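Local coordinates for protein putative alpha-galactosidase (Bacteroides fragilis, PDB 4NZJ) that probably hydrolyses terminal, non-reducing alpha-D-galactose residues from alpha-D-galactosides, as a member of glycosyl hydrolase family 27, at residues E50-D55 with G63-K68; D70-L75 with V85-I90; Q425-N430 with V461-Y466; L429-I434 with D455-I460. One frame throughout, in Å; residues are numbered along the deposited sequence.

Interaction 1: residues E50-D55 with G63-K68; sequences EGLELD and GVMTSK
Leu52 and Met65, a selenomethionine, meet where the beta hairpin of strands 52-55 and 60-64 in the Ig-like domain comes to its end. Their side chains cross at about a right angle, with Leu52 CD1 3.4 Å from Met65 SE and Leu52 CG 3.6 Å from Met65 CG in the conformer described. Both CG atoms, anti to their own carbonyl carbons (chi1 -59° in Leu52 and -71° in Met65), are thereby brought together. The second methyl of the leucine, CD2, reaches back over the Gly63 backbone.

A single backbone bond joins the two segments: Val64 N gives its hydrogen to Gly51 O at 2.9 Å, standing above the carbonyl plane, with a bend at the hydrogen. The same oxygen also receives a CA-H...O contact from Gly63 CA, 3.2 Å away. Leu52 and Gly63 face each other as an antiparallel non-hydrogen-bonded pair, their CA atoms 4.4 Å apart. Such closeness suits the two glycines: at Gly51 and Gly63 alike a beta carbon would run into the opposite backbone, and the local backbone angles themselves call for glycine.

Farther out, Leu52 also packs on Phe29 and Ile90, and Met65 on Pro49 and Ile92, which ties the end of the hairpin to the domain interior. Beyond the last direct bond, one water spans the segments, donating to Glu50 O at 2.9 Å and accepting from Thr66 N at 3.0 Å.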
loop_
_atom_site.group_PDB
_atom_site.type_symbol
_atom_site.label_atom_id
_atom_site.label_comp_id
_atom_site.label_asym_id
_atom_site.label_seq_id
_atom_site.Cartn_x
_atom_site.Cartn_y
_atom_site.Cartn_z
ATOM N N GLU A 50 -15.215 2.388 -23.444
ATOM C CA GLU A 50 -16.581 1.909 -23.322
ATOM C C GLU A 50 -16.664 0.912 -22.172
ATOM O O GLU A 50 -15.828 0.015 -22.058
ATOM C CB GLU A 50 -17.008 1.246 -24.631
ATOM C CG GLU A 50 -18.381 0.600 -24.617
ATOM C CD GLU A 50 -18.744 0.013 -25.971
ATOM O OE1 GLU A 50 -18.406 0.624 -27.003
ATOM O OE2 GLU A 50 -19.361 -1.066 -26.006
ATOM N N GLY A 51 -17.674 1.077 -21.326
ATOM C CA GLY A 51 -17.816 0.279 -20.117
ATOM C C GLY A 51 -17.622 1.115 -18.867
ATOM O O GLY A 51 -18.147 0.777 -17.804
ATOM N N LEU A 52 -16.866 2.205 -18.997
ATOM C CA LEU A 52 -16.568 3.086 -17.876
ATOM C C LEU A 52 -17.167 4.465 -18.085
ATOM O O LEU A 52 -17.382 4.900 -19.215
ATOM C CB LEU A 52 -15.057 3.223 -17.675
ATOM C CG LEU A 52 -14.294 1.924 -17.402
ATOM C CD1 LEU A 52 -12.810 2.208 -17.221
ATOM C CD2 LEU A 52 -14.855 1.206 -16.183
ATOM N N GLU A 53 -17.435 5.135 -16.970
ATOM C CA GLU A 53 -17.904 6.509 -16.975
ATOM C C GLU A 53 -17.241 7.266 -15.834
ATOM O O GLU A 53 -16.950 6.687 -14.788
ATOM C CB GLU A 53 -19.419 6.557 -16.811
ATOM C CG GLU A 53 -20.016 7.920 -17.096
ATOM C CD GLU A 53 -21.527 7.913 -17.020
ATOM O OE1 GLU A 53 -22.067 7.552 -15.949
ATOM O OE2 GLU A 53 -22.169 8.266 -18.027
ATOM N N LEU A 54 -17.007 8.557 -16.059
ATOM C CA LEU A 54 -16.418 9.436 -15.062
ATOM C C LEU A 54 -17.466 10.421 -14.571
ATOM O O LEU A 54 -18.093 11.120 -15.363
ATOM C CB LEU A 54 -15.231 10.191 -15.664
ATOM C CG LEU A 54 -14.615 11.334 -14.846
ATOM C CD1 LEU A 54 -14.131 10.855 -13.488
ATOM C CD2 LEU A 54 -13.476 11.970 -15.634
ATOM N N ASP A 55 -17.650 10.462 -13.257
ATOM C CA ASP A 55 -18.476 11.464 -12.612
ATOM C C ASP A 55 -17.630 12.731 -12.440
ATOM O O ASP A 55 -16.684 12.748 -11.644
ATOM C CB ASP A 55 -18.958 10.921 -11.269
ATOM C CG ASP A 55 -19.961 11.828 -10.578
ATOM O OD1 ASP A 55 -19.883 13.067 -10.715
ATOM O OD2 ASP A 55 -20.825 11.279 -9.864
ATOM N N GLY A 63 -17.585 1.444 -13.547
ATOM C CA GLY A 63 -18.250 0.651 -14.575
ATOM C C GLY A 63 -17.698 -0.758 -14.636
ATOM O O GLY A 63 -17.226 -1.291 -13.626
ATOM N N VAL A 64 -17.770 -1.353 -15.824
ATOM C CA VAL A 64 -17.247 -2.688 -16.085
ATOM C C VAL A 64 -16.630 -2.719 -17.481
ATOM O O VAL A 64 -17.258 -2.278 -18.438
ATOM C CB VAL A 64 -18.366 -3.752 -16.019
ATOM C CG1 VAL A 64 -17.824 -5.127 -16.393
ATOM C CG2 VAL A 64 -18.999 -3.786 -14.633
HETATM N N MSE A 65 -15.409 -3.237 -17.583
HETATM C CA MSE A 65 -14.775 -3.410 -18.888
HETATM C C MSE A 65 -14.742 -4.878 -19.203
HETATM O O MSE A 65 -14.353 -5.703 -18.378
HETATM C CB MSE A 65 -13.402 -2.755 -18.923
HETATM C CG MSE A 65 -13.586 -1.243 -18.911
HETATM SE SE MSE A 65 -11.890 -0.332 -19.320
HETATM C CE MSE A 65 -11.629 -1.136 -21.092
ATOM N N THR A 66 -15.168 -5.216 -20.416
ATOM C CA THR A 66 -15.290 -6.617 -20.818
ATOM C C THR A 66 -14.177 -7.100 -21.752
ATOM O O THR A 66 -14.005 -8.305 -21.923
ATOM C CB THR A 66 -16.663 -6.886 -21.467
ATOM O OG1 THR A 66 -16.863 -5.994 -22.572
ATOM C CG2 THR A 66 -17.782 -6.683 -20.454
ATOM N N SER A 67 -13.423 -6.173 -22.345
ATOM C CA SER A 67 -12.359 -6.516 -23.294
ATOM C C SER A 67 -10.979 -6.324 -22.681
ATOM O O SER A 67 -10.683 -5.269 -22.121
ATOM C CB SER A 67 -12.471 -5.653 -24.550
ATOM O OG SER A 67 -13.670 -5.936 -25.250
ATOM N N LYS A 68 -10.132 -7.342 -22.798
ATOM C CA LYS A 68 -8.764 -7.272 -22.289
ATOM C C LYS A 68 -7.917 -6.323 -23.124
ATOM O O LYS A 68 -8.145 -6.173 -24.321
ATOM C CB LYS A 68 -8.118 -8.658 -22.290
ATOM C CG LYS A 68 -8.779 -9.638 -21.332
ATOM C CD LYS A 68 -8.001 -10.941 -21.228
ATOM C CE LYS A 68 -7.988 -11.698 -22.546
HETATM O O HOH W 1 -16.188 -2.832 -22.017
#

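Interaction 2: residues D70-L75 with V85-I90; sequences DYTVTL and VKQLVI
Leu75 lays its CD1 against Leu88 CB at 3.7 Å, and beside them Val73 CG2 meets Ile90 CD1 at 4.0 Å. These four residues line the inward face of the antiparallel hairpin of strands 69-79 and 82-92 in the Ig-like domain. Leu75 CD1 also lies 4.0 Å from Leu88 CD2, the two side chains differing in their first torsions: CG is anti to the carbonyl carbon in Leu75 (chi1 -54°) and anti to the backbone N in Leu88 (chi1 172°). Phe29, Phe31 and Ile33 of strand 28-36, in the other sheet, cover this face, as expected of a beta sandwich.

Six backbone bonds join the pairs Tyr71-Ile90, Val73-Leu88 and Leu75-Lys86. At one end the Tyr71 ring turns its edge to Ile90 O, which lies in the ring plane 3.6 Å from Tyr71 CD1, while the tyrosine hydroxyl bonds to Ser67 O.

The other face carries Thr72, Thr74, Gln87 and Val89. Asp70, at the start of segment 70-75, forms a salt bridge with Arg91. Bent at chi2 (-73°), Gln87 turns its amide back across the strands, and Thr74 OG1 donates to a lone pair of Gln87 OE1 at 2.7 Å.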
loop_
_atom_site.group_PDB
_atom_site.type_symbol
_atom_site.label_atom_id
_atom_site.label_comp_id
_atom_site.label_asym_id
_atom_site.label_seq_id
_atom_site.Cartn_x
_atom_site.Cartn_y
_atom_site.Cartn_z
ATOM N N ASP A 70 -4.670 -2.825 -22.868
ATOM C CA ASP A 70 -4.206 -1.595 -22.228
ATOM C C ASP A 70 -4.911 -0.421 -22.893
ATOM O O ASP A 70 -4.928 -0.311 -24.117
ATOM C CB ASP A 70 -2.687 -1.424 -22.384
ATOM C CG ASP A 70 -1.891 -2.226 -21.376
ATOM O OD1 ASP A 70 -2.452 -3.141 -20.737
ATOM O OD2 ASP A 70 -0.686 -1.935 -21.211
ATOM N N TYR A 71 -5.487 0.452 -22.074
ATOM C CA TYR A 71 -6.224 1.613 -22.543
ATOM C C TYR A 71 -5.625 2.864 -21.913
ATOM O O TYR A 71 -5.564 2.977 -20.692
ATOM C CB TYR A 71 -7.687 1.483 -22.133
ATOM C CG TYR A 71 -8.348 0.246 -22.684
ATOM C CD1 TYR A 71 -8.273 -0.969 -22.004
ATOM C CD2 TYR A 71 -9.035 0.282 -23.895
ATOM C CE1 TYR A 71 -8.870 -2.112 -22.515
ATOM C CE2 TYR A 71 -9.641 -0.853 -24.410
ATOM C CZ TYR A 71 -9.555 -2.047 -23.715
ATOM O OH TYR A 71 -10.158 -3.175 -24.218
ATOM N N THR A 72 -5.172 3.792 -22.748
ATOM C CA THR A 72 -4.565 5.029 -22.266
ATOM C C THR A 72 -5.605 6.145 -22.289
ATOM O O THR A 72 -6.128 6.497 -23.339
ATOM C CB THR A 72 -3.338 5.423 -23.110
ATOM O OG1 THR A 72 -2.357 4.382 -23.028
ATOM C CG2 THR A 72 -2.723 6.729 -22.606
ATOM N N VAL A 73 -5.897 6.679 -21.109
ATOM C CA VAL A 73 -6.902 7.707 -20.919
ATOM C C VAL A 73 -6.204 9.000 -20.524
ATOM O O VAL A 73 -5.242 8.979 -19.760
ATOM C CB VAL A 73 -7.880 7.287 -19.801
ATOM C CG1 VAL A 73 -9.003 8.302 -19.636
ATOM C CG2 VAL A 73 -8.446 5.906 -20.101
ATOM N N THR A 74 -6.676 10.124 -21.045
ATOM C CA THR A 74 -6.143 11.420 -20.639
ATOM C C THR A 74 -7.101 12.061 -19.640
ATOM O O THR A 74 -8.238 12.375 -19.981
ATOM C CB THR A 74 -5.916 12.337 -21.850
ATOM O OG1 THR A 74 -5.031 11.685 -22.765
ATOM C CG2 THR A 74 -5.303 13.667 -21.420
ATOM N N LEU A 75 -6.635 12.229 -18.405
ATOM C CA LEU A 75 -7.441 12.804 -17.335
ATOM C C LEU A 75 -7.148 14.280 -17.190
ATOM O O LEU A 75 -6.013 14.714 -17.370
ATOM C CB LEU A 75 -7.143 12.120 -16.006
ATOM C CG LEU A 75 -7.272 10.601 -15.964
ATOM C CD1 LEU A 75 -6.818 10.075 -14.614
ATOM C CD2 LEU A 75 -8.701 10.185 -16.271
ATOM N N VAL A 85 -3.318 17.888 -16.310
ATOM C CA VAL A 85 -3.611 16.861 -17.304
ATOM C C VAL A 85 -2.607 15.735 -17.126
ATOM O O VAL A 85 -1.403 15.978 -17.082
ATOM C CB VAL A 85 -3.535 17.414 -18.742
ATOM C CG1 VAL A 85 -3.765 16.304 -19.760
ATOM C CG2 VAL A 85 -4.551 18.532 -18.929
ATOM N N LYS A 86 -3.104 14.507 -17.017
ATOM C CA LYS A 86 -2.256 13.353 -16.753
ATOM C C LYS A 86 -2.803 12.132 -17.473
ATOM O O LYS A 86 -4.019 11.948 -17.551
ATOM C CB LYS A 86 -2.220 13.072 -15.246
ATOM C CG LYS A 86 -0.831 12.967 -14.648
ATOM C CD LYS A 86 -0.159 14.329 -14.603
ATOM C CE LYS A 86 1.101 14.307 -13.758
ATOM N NZ LYS A 86 1.827 15.606 -13.825
ATOM N N GLN A 87 -1.905 11.288 -17.971
ATOM C CA GLN A 87 -2.293 10.017 -18.570
ATOM C C GLN A 87 -2.590 8.997 -17.472
ATOM O O GLN A 87 -1.950 8.996 -16.417
ATOM C CB GLN A 87 -1.182 9.467 -19.476
ATOM C CG GLN A 87 -0.683 10.411 -20.561
ATOM C CD GLN A 87 -1.668 10.592 -21.697
ATOM O OE1 GLN A 87 -2.698 11.248 -21.541
ATOM N NE2 GLN A 87 -1.346 10.029 -22.858
ATOM N N LEU A 88 -3.565 8.135 -17.731
ATOM C CA LEU A 88 -3.821 6.960 -16.900
ATOM C C LEU A 88 -3.906 5.754 -17.821
ATOM O O LEU A 88 -4.643 5.774 -18.805
ATOM C CB LEU A 88 -5.125 7.111 -16.119
ATOM C CG LEU A 88 -5.617 5.878 -15.349
ATOM C CD1 LEU A 88 -4.700 5.553 -14.178
ATOM C CD2 LEU A 88 -7.045 6.076 -14.868
ATOM N N VAL A 89 -3.144 4.710 -17.506
ATOM C CA VAL A 89 -3.228 3.460 -18.250
ATOM C C VAL A 89 -4.109 2.499 -17.465
ATOM O O VAL A 89 -3.864 2.243 -16.283
ATOM C CB VAL A 89 -1.837 2.844 -18.499
ATOM C CG1 VAL A 89 -1.960 1.457 -19.123
ATOM C CG2 VAL A 89 -1.024 3.762 -19.399
ATOM N N ILE A 90 -5.153 1.994 -18.120
ATOM C CA ILE A 90 -6.017 0.980 -17.527
ATOM C C ILE A 90 -5.721 -0.348 -18.209
ATOM O O ILE A 90 -5.872 -0.469 -19.420
ATOM C CB ILE A 90 -7.508 1.336 -17.690
ATOM C CG1 ILE A 90 -7.803 2.654 -16.966
ATOM C CG2 ILE A 90 -8.391 0.214 -17.148
ATOM C CD1 ILE A 90 -9.199 3.198 -17.189
#

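Interaction 3: residues Q425-N430 with V461-Y466; sequences QTVILN and VKLAPY
Lys462 NZ, in the conformer described, donates to Thr426 OG1 at 2.8 Å, a bond between side chains of a non-hydrogen-bonded pair in the antiparallel two-stranded sheet of the C-terminal beta-sandwich domain. The lysine chain bends at chi2 (-66°), which swings CD over the threonine, 3.1 Å from Thr426 OG1. The hydroxyl oxygen is therefore approached by both the ammonium group and the CD methylene, two atoms back along the chain. The threonine methyl, CG2, lies 3.8 Å from Val461 O.

Four backbone bonds flank this pair. Val427 and Val461 exchange two, the shorter being Val461 N to Val427 O at 2.7 Å; Gln425 and Leu463 exchange the others, and there Leu463 N approaches Gln425 O nearly along the C=O axis.

The opposite face is largely apolar, with Gln425 at one end. Val427 CG2 touches Leu463 CD1 at 3.9 Å, and Leu429 CD1 reaches Val461 CG2 at 4.0 Å, so that diagonal contacts supplement the direct one between Val427 and Val461. Beneath lie residues of the larger sheet: Tyr401 and Ile403 against Val427, Cys417 and Tyr471 against Val461.

The two faces thus differ in chemistry: mostly buried hydrocarbon joins the small sheet to the larger one, whereas the outer surface carries a charged amine held by a neutral hydroxyl, an interaction that would probably leave the lysine protonated.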
loop_
_atom_site.group_PDB
_atom_site.type_symbol
_atom_site.label_atom_id
_atom_site.label_comp_id
_atom_site.label_asym_id
_atom_site.label_seq_id
_atom_site.Cartn_x
_atom_site.Cartn_y
_atom_site.Cartn_z
ATOM N N GLN A 425 25.516 11.625 10.584
ATOM C CA GLN A 425 26.466 10.999 9.684
ATOM C C GLN A 425 26.457 11.748 8.363
ATOM O O GLN A 425 25.422 12.280 7.947
ATOM C CB GLN A 425 26.083 9.537 9.447
ATOM C CG GLN A 425 26.074 8.666 10.701
ATOM C CD GLN A 425 27.456 8.437 11.286
ATOM O OE1 GLN A 425 28.437 8.308 10.557
ATOM N NE2 GLN A 425 27.538 8.380 12.613
ATOM N N THR A 426 27.613 11.784 7.713
ATOM C CA THR A 426 27.752 12.391 6.400
ATOM C C THR A 426 28.021 11.284 5.389
ATOM O O THR A 426 28.880 10.432 5.609
ATOM C CB THR A 426 28.894 13.421 6.374
ATOM O OG1 THR A 426 28.617 14.463 7.318
ATOM C CG2 THR A 426 29.054 14.031 4.977
ATOM N N VAL A 427 27.266 11.293 4.298
ATOM C CA VAL A 427 27.486 10.376 3.188
ATOM C C VAL A 427 27.921 11.190 1.974
ATOM O O VAL A 427 27.261 12.160 1.606
ATOM C CB VAL A 427 26.204 9.592 2.852
ATOM C CG1 VAL A 427 26.435 8.649 1.676
ATOM C CG2 VAL A 427 25.718 8.823 4.076
ATOM N N ILE A 428 29.036 10.804 1.365
ATOM C CA ILE A 428 29.511 11.457 0.146
ATOM C C ILE A 428 29.183 10.558 -1.040
ATOM O O ILE A 428 29.819 9.526 -1.241
ATOM C CB ILE A 428 31.025 11.744 0.187
ATOM C CG1 ILE A 428 31.379 12.574 1.427
ATOM C CG2 ILE A 428 31.456 12.479 -1.080
ATOM C CD1 ILE A 428 32.863 12.722 1.673
ATOM N N LEU A 429 28.169 10.939 -1.807
ATOM C CA LEU A 429 27.837 10.220 -3.027
ATOM C C LEU A 429 28.762 10.713 -4.133
ATOM O O LEU A 429 28.950 11.916 -4.302
ATOM C CB LEU A 429 26.371 10.437 -3.414
ATOM C CG LEU A 429 25.314 9.940 -2.426
ATOM C CD1 LEU A 429 23.923 10.343 -2.896
ATOM C CD2 LEU A 429 25.411 8.433 -2.258
ATOM N N ASN A 430 29.370 9.780 -4.854
ATOM C CA ASN A 430 30.195 10.116 -6.010
ATOM C C ASN A 430 29.968 9.094 -7.122
ATOM O O ASN A 430 29.163 8.180 -6.962
ATOM C CB ASN A 430 31.670 10.232 -5.612
ATOM C CG ASN A 430 32.227 8.951 -5.018
ATOM O OD1 ASN A 430 32.096 7.875 -5.598
ATOM N ND2 ASN A 430 32.871 9.064 -3.862
ATOM N N VAL A 461 25.840 14.496 1.483
ATOM C CA VAL A 461 24.553 14.257 2.116
ATOM C C VAL A 461 24.734 14.256 3.630
ATOM O O VAL A 461 25.416 13.386 4.173
ATOM C CB VAL A 461 23.959 12.912 1.659
ATOM C CG1 VAL A 461 22.634 12.636 2.351
ATOM C CG2 VAL A 461 23.802 12.897 0.143
ATOM N N LYS A 462 24.148 15.254 4.292
ATOM C CA LYS A 462 24.236 15.402 5.743
ATOM C C LYS A 462 22.977 14.835 6.378
ATOM O O LYS A 462 21.871 15.282 6.072
ATOM C CB LYS A 462 24.383 16.877 6.122
ATOM C CG LYS A 462 25.683 17.516 5.668
ATOM C CD LYS A 462 26.868 16.904 6.392
ATOM C CE LYS A 462 28.118 17.748 6.243
ATOM N NZ LYS A 462 29.267 17.169 6.995
ATOM N N LEU A 463 23.139 13.842 7.249
ATOM C CA LEU A 463 22.008 13.156 7.856
ATOM C C LEU A 463 21.978 13.345 9.368
ATOM O O LEU A 463 22.983 13.147 10.047
ATOM C CB LEU A 463 22.072 11.660 7.523
ATOM C CG LEU A 463 22.024 11.299 6.035
ATOM C CD1 LEU A 463 22.350 9.828 5.802
ATOM C CD2 LEU A 463 20.663 11.636 5.446
ATOM N N ALA A 464 20.817 13.737 9.880
ATOM C CA ALA A 464 20.566 13.740 11.317
ATOM C C ALA A 464 20.433 12.287 11.782
ATOM O O ALA A 464 20.320 11.380 10.949
ATOM C CB ALA A 464 19.293 14.508 11.627
ATOM N N PRO A 465 20.443 12.061 13.110
ATOM C CA PRO A 465 20.210 10.698 13.587
ATOM C C PRO A 465 18.935 10.107 12.988
ATOM O O PRO A 465 17.909 10.792 12.911
ATOM C CB PRO A 465 20.085 10.879 15.103
ATOM C CG PRO A 465 20.890 12.108 15.400
ATOM C CD PRO A 465 20.634 13.004 14.223
ATOM N N TYR A 466 19.021 8.864 12.520
ATOM C CA TYR A 466 17.869 8.135 12.000
ATOM C C TYR A 466 17.296 8.667 10.687
ATOM O O TYR A 466 16.291 8.154 10.220
ATOM C CB TYR A 466 16.746 8.086 13.048
ATOM C CG TYR A 466 17.234 7.704 14.414
ATOM C CD1 TYR A 466 17.965 6.542 14.600
ATOM C CD2 TYR A 466 16.982 8.509 15.524
ATOM C CE1 TYR A 466 18.433 6.186 15.850
ATOM C CE2 TYR A 466 17.444 8.153 16.782
ATOM C CZ TYR A 466 18.166 6.988 16.932
ATOM O OH TYR A 466 18.634 6.610 18.160
#

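Interaction 4: residues L429-I434 with D455-I460; sequences LNENTI and DSKELI
Leu429 and Leu459 form an antiparallel hydrogen-bonded pair, the last backbone link between the two strands before segments 429-434 and 455-460 turn away into loops. Leu459 N donates to Leu429 O at 2.8 Å, and Leu429 N returns a bond to Leu459 O. Just beyond this pair, CA-H...O contacts continue the approach, among them Asn430 CA to Lys457 O at 3.4 Å. A water then takes over, accepting from Glu431 N and donating to Lys457 O at 2.7 Å.

Leaving its strand, the first segment folds into an Asx turn. Asn430 CG sits between its own backbone N and carbonyl carbon (chi1 60°), and Asn432 N gives its hydrogen to a lone pair of Asn430 OD1 at 2.7 Å. The turn is tied a second time by Asn430 N, which donates to Thr433 OG1 in a nearly straight bond of 171°. The amide's other end, Asn430 ND2, donates to a second water, which in turn donates to Glu458 OE1.

Glu431, extended beyond CG, crosses Lys457, and in the conformer described its OE2 lies 3.2 Å from Lys457 CE. The ammonium nitrogen is bent off by chi4 (-57°), leaving Lys457 NZ 4.6 Å from Glu431 OE2. On the inner side, Leu429 and Leu459 both pack on Phe473 of the larger sheet.

At this sheet end, then, two waters bridge the segments, one between side chains and one between backbones. The opposite charges of Glu431 and Lys457 probably attract at a distance, while the carboxylate lies against the lysine's methylenes.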
loop_
_atom_site.group_PDB
_atom_site.type_symbol
_atom_site.label_atom_id
_atom_site.label_comp_id
_atom_site.label_asym_id
_atom_site.label_seq_id
_atom_site.Cartn_x
_atom_site.Cartn_y
_atom_site.Cartn_z
ATOM N N LEU A 429 28.169 10.939 -1.807
ATOM C CA LEU A 429 27.837 10.220 -3.027
ATOM C C LEU A 429 28.762 10.713 -4.133
ATOM O O LEU A 429 28.950 11.916 -4.302
ATOM C CB LEU A 429 26.371 10.437 -3.414
ATOM C CG LEU A 429 25.314 9.940 -2.426
ATOM C CD1 LEU A 429 23.923 10.343 -2.896
ATOM C CD2 LEU A 429 25.411 8.433 -2.258
ATOM N N ASN A 430 29.370 9.780 -4.854
ATOM C CA ASN A 430 30.195 10.116 -6.010
ATOM C C ASN A 430 29.968 9.094 -7.122
ATOM O O ASN A 430 29.163 8.180 -6.962
ATOM C CB ASN A 430 31.670 10.232 -5.612
ATOM C CG ASN A 430 32.227 8.951 -5.018
ATOM O OD1 ASN A 430 32.096 7.875 -5.598
ATOM N ND2 ASN A 430 32.871 9.064 -3.862
ATOM N N GLU A 431 30.666 9.257 -8.244
ATOM C CA GLU A 431 30.460 8.372 -9.391
ATOM C C GLU A 431 30.849 6.919 -9.099
ATOM O O GLU A 431 30.441 6.016 -9.825
ATOM C CB GLU A 431 31.194 8.891 -10.631
ATOM C CG GLU A 431 30.416 9.967 -11.373
ATOM C CD GLU A 431 31.088 10.394 -12.661
ATOM O OE1 GLU A 431 32.332 10.479 -12.689
ATOM O OE2 GLU A 431 30.368 10.653 -13.648
ATOM N N ASN A 432 31.614 6.693 -8.030
ATOM C CA ASN A 432 31.983 5.332 -7.627
ATOM C C ASN A 432 31.128 4.720 -6.515
ATOM O O ASN A 432 31.355 3.574 -6.130
ATOM C CB ASN A 432 33.457 5.281 -7.221
ATOM C CG ASN A 432 34.392 5.553 -8.381
ATOM O OD1 ASN A 432 34.094 5.228 -9.530
ATOM N ND2 ASN A 432 35.532 6.143 -8.083
ATOM N N THR A 433 30.143 5.450 -6.002
ATOM C CA THR A 433 29.333 4.919 -4.902
ATOM C C THR A 433 28.486 3.731 -5.358
ATOM O O THR A 433 28.487 2.673 -4.718
ATOM C CB THR A 433 28.422 5.999 -4.294
ATOM O OG1 THR A 433 29.220 7.123 -3.913
ATOM C CG2 THR A 433 27.687 5.453 -3.065
ATOM N N ILE A 434 27.767 3.934 -6.461
ATOM C CA ILE A 434 26.856 2.956 -7.063
ATOM C C ILE A 434 27.113 2.921 -8.572
ATOM O O ILE A 434 27.419 3.960 -9.154
ATOM C CB ILE A 434 25.381 3.380 -6.875
ATOM C CG1 ILE A 434 25.047 3.615 -5.398
ATOM C CG2 ILE A 434 24.439 2.342 -7.464
ATOM C CD1 ILE A 434 25.182 2.379 -4.538
ATOM N N ASP A 455 28.932 20.508 -13.158
ATOM C CA ASP A 455 30.286 19.983 -13.356
ATOM C C ASP A 455 30.670 19.026 -12.230
ATOM O O ASP A 455 31.577 18.207 -12.386
ATOM C CB ASP A 455 31.305 21.126 -13.404
ATOM C CG ASP A 455 31.020 22.125 -14.512
ATOM O OD1 ASP A 455 30.031 21.940 -15.254
ATOM O OD2 ASP A 455 31.789 23.101 -14.638
ATOM N N SER A 456 29.982 19.144 -11.096
ATOM C CA SER A 456 30.277 18.341 -9.915
ATOM C C SER A 456 29.877 16.881 -10.117
ATOM O O SER A 456 28.795 16.594 -10.633
ATOM C CB SER A 456 29.540 18.912 -8.697
ATOM O OG SER A 456 29.899 18.230 -7.509
ATOM N N LYS A 457 30.758 15.970 -9.711
ATOM C CA LYS A 457 30.468 14.537 -9.713
ATOM C C LYS A 457 30.372 14.030 -8.273
ATOM O O LYS A 457 30.678 12.874 -7.987
ATOM C CB LYS A 457 31.556 13.774 -10.474
ATOM C CG LYS A 457 31.679 14.147 -11.943
ATOM C CD LYS A 457 30.389 13.871 -12.705
ATOM C CE LYS A 457 30.626 13.825 -14.207
ATOM N NZ LYS A 457 31.234 15.083 -14.724
ATOM N N GLU A 458 29.924 14.899 -7.373
ATOM C CA GLU A 458 29.886 14.590 -5.950
ATOM C C GLU A 458 28.677 15.252 -5.302
ATOM O O GLU A 458 28.295 16.357 -5.682
ATOM C CB GLU A 458 31.176 15.085 -5.295
ATOM C CG GLU A 458 31.255 14.906 -3.790
ATOM C CD GLU A 458 32.598 15.338 -3.237
ATOM O OE1 GLU A 458 33.606 14.659 -3.531
ATOM O OE2 GLU A 458 32.645 16.357 -2.510
ATOM N N LEU A 459 28.076 14.574 -4.332
ATOM C CA LEU A 459 26.993 15.150 -3.551
ATOM C C LEU A 459 27.194 14.816 -2.078
ATOM O O LEU A 459 27.226 13.644 -1.697
ATOM C CB LEU A 459 25.638 14.628 -4.035
ATOM C CG LEU A 459 24.395 15.171 -3.325
ATOM C CD1 LEU A 459 24.272 16.674 -3.509
ATOM C CD2 LEU A 459 23.154 14.464 -3.841
ATOM N N ILE A 460 27.346 15.856 -1.264
ATOM C CA ILE A 460 27.496 15.696 0.176
ATOM C C ILE A 460 26.109 15.608 0.803
ATOM O O ILE A 460 25.295 16.522 0.666
ATOM C CB ILE A 460 28.292 16.863 0.797
ATOM C CG1 ILE A 460 29.694 16.936 0.184
ATOM C CG2 ILE A 460 28.390 16.704 2.310
ATOM C CD1 ILE A 460 30.511 18.126 0.648
HETATM O O HOH W 2 33.843 11.701 -3.469
HETATM O O HOH W 3 32.859 11.325 -8.522
#

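Overall arrangement
The four contacts form two pairs in separate domains. Interactions 1 and 2 come first along the chain, in series, and occupy the two sheets of the N-terminal Ig-like domain; their centres are 13 Å apart, and Leu52 CD1 touches Ile90 CD1 at 3.7 Å. Interactions 3 and 4 share strands 425-430 and 458-463 of the C-terminal beta sandwich, also with centres 13 Å apart, and both use Leu429 and Asn430. Between the pairs runs the sequence of the catalytic TIM barrel. Interactions 1 and 3, with centres about 48 Å apart, lie on opposite sides of the chain's centre. Antiparallel strand pairing thus recurs in both accessory domains, each joined within itself by hydrophobic faces.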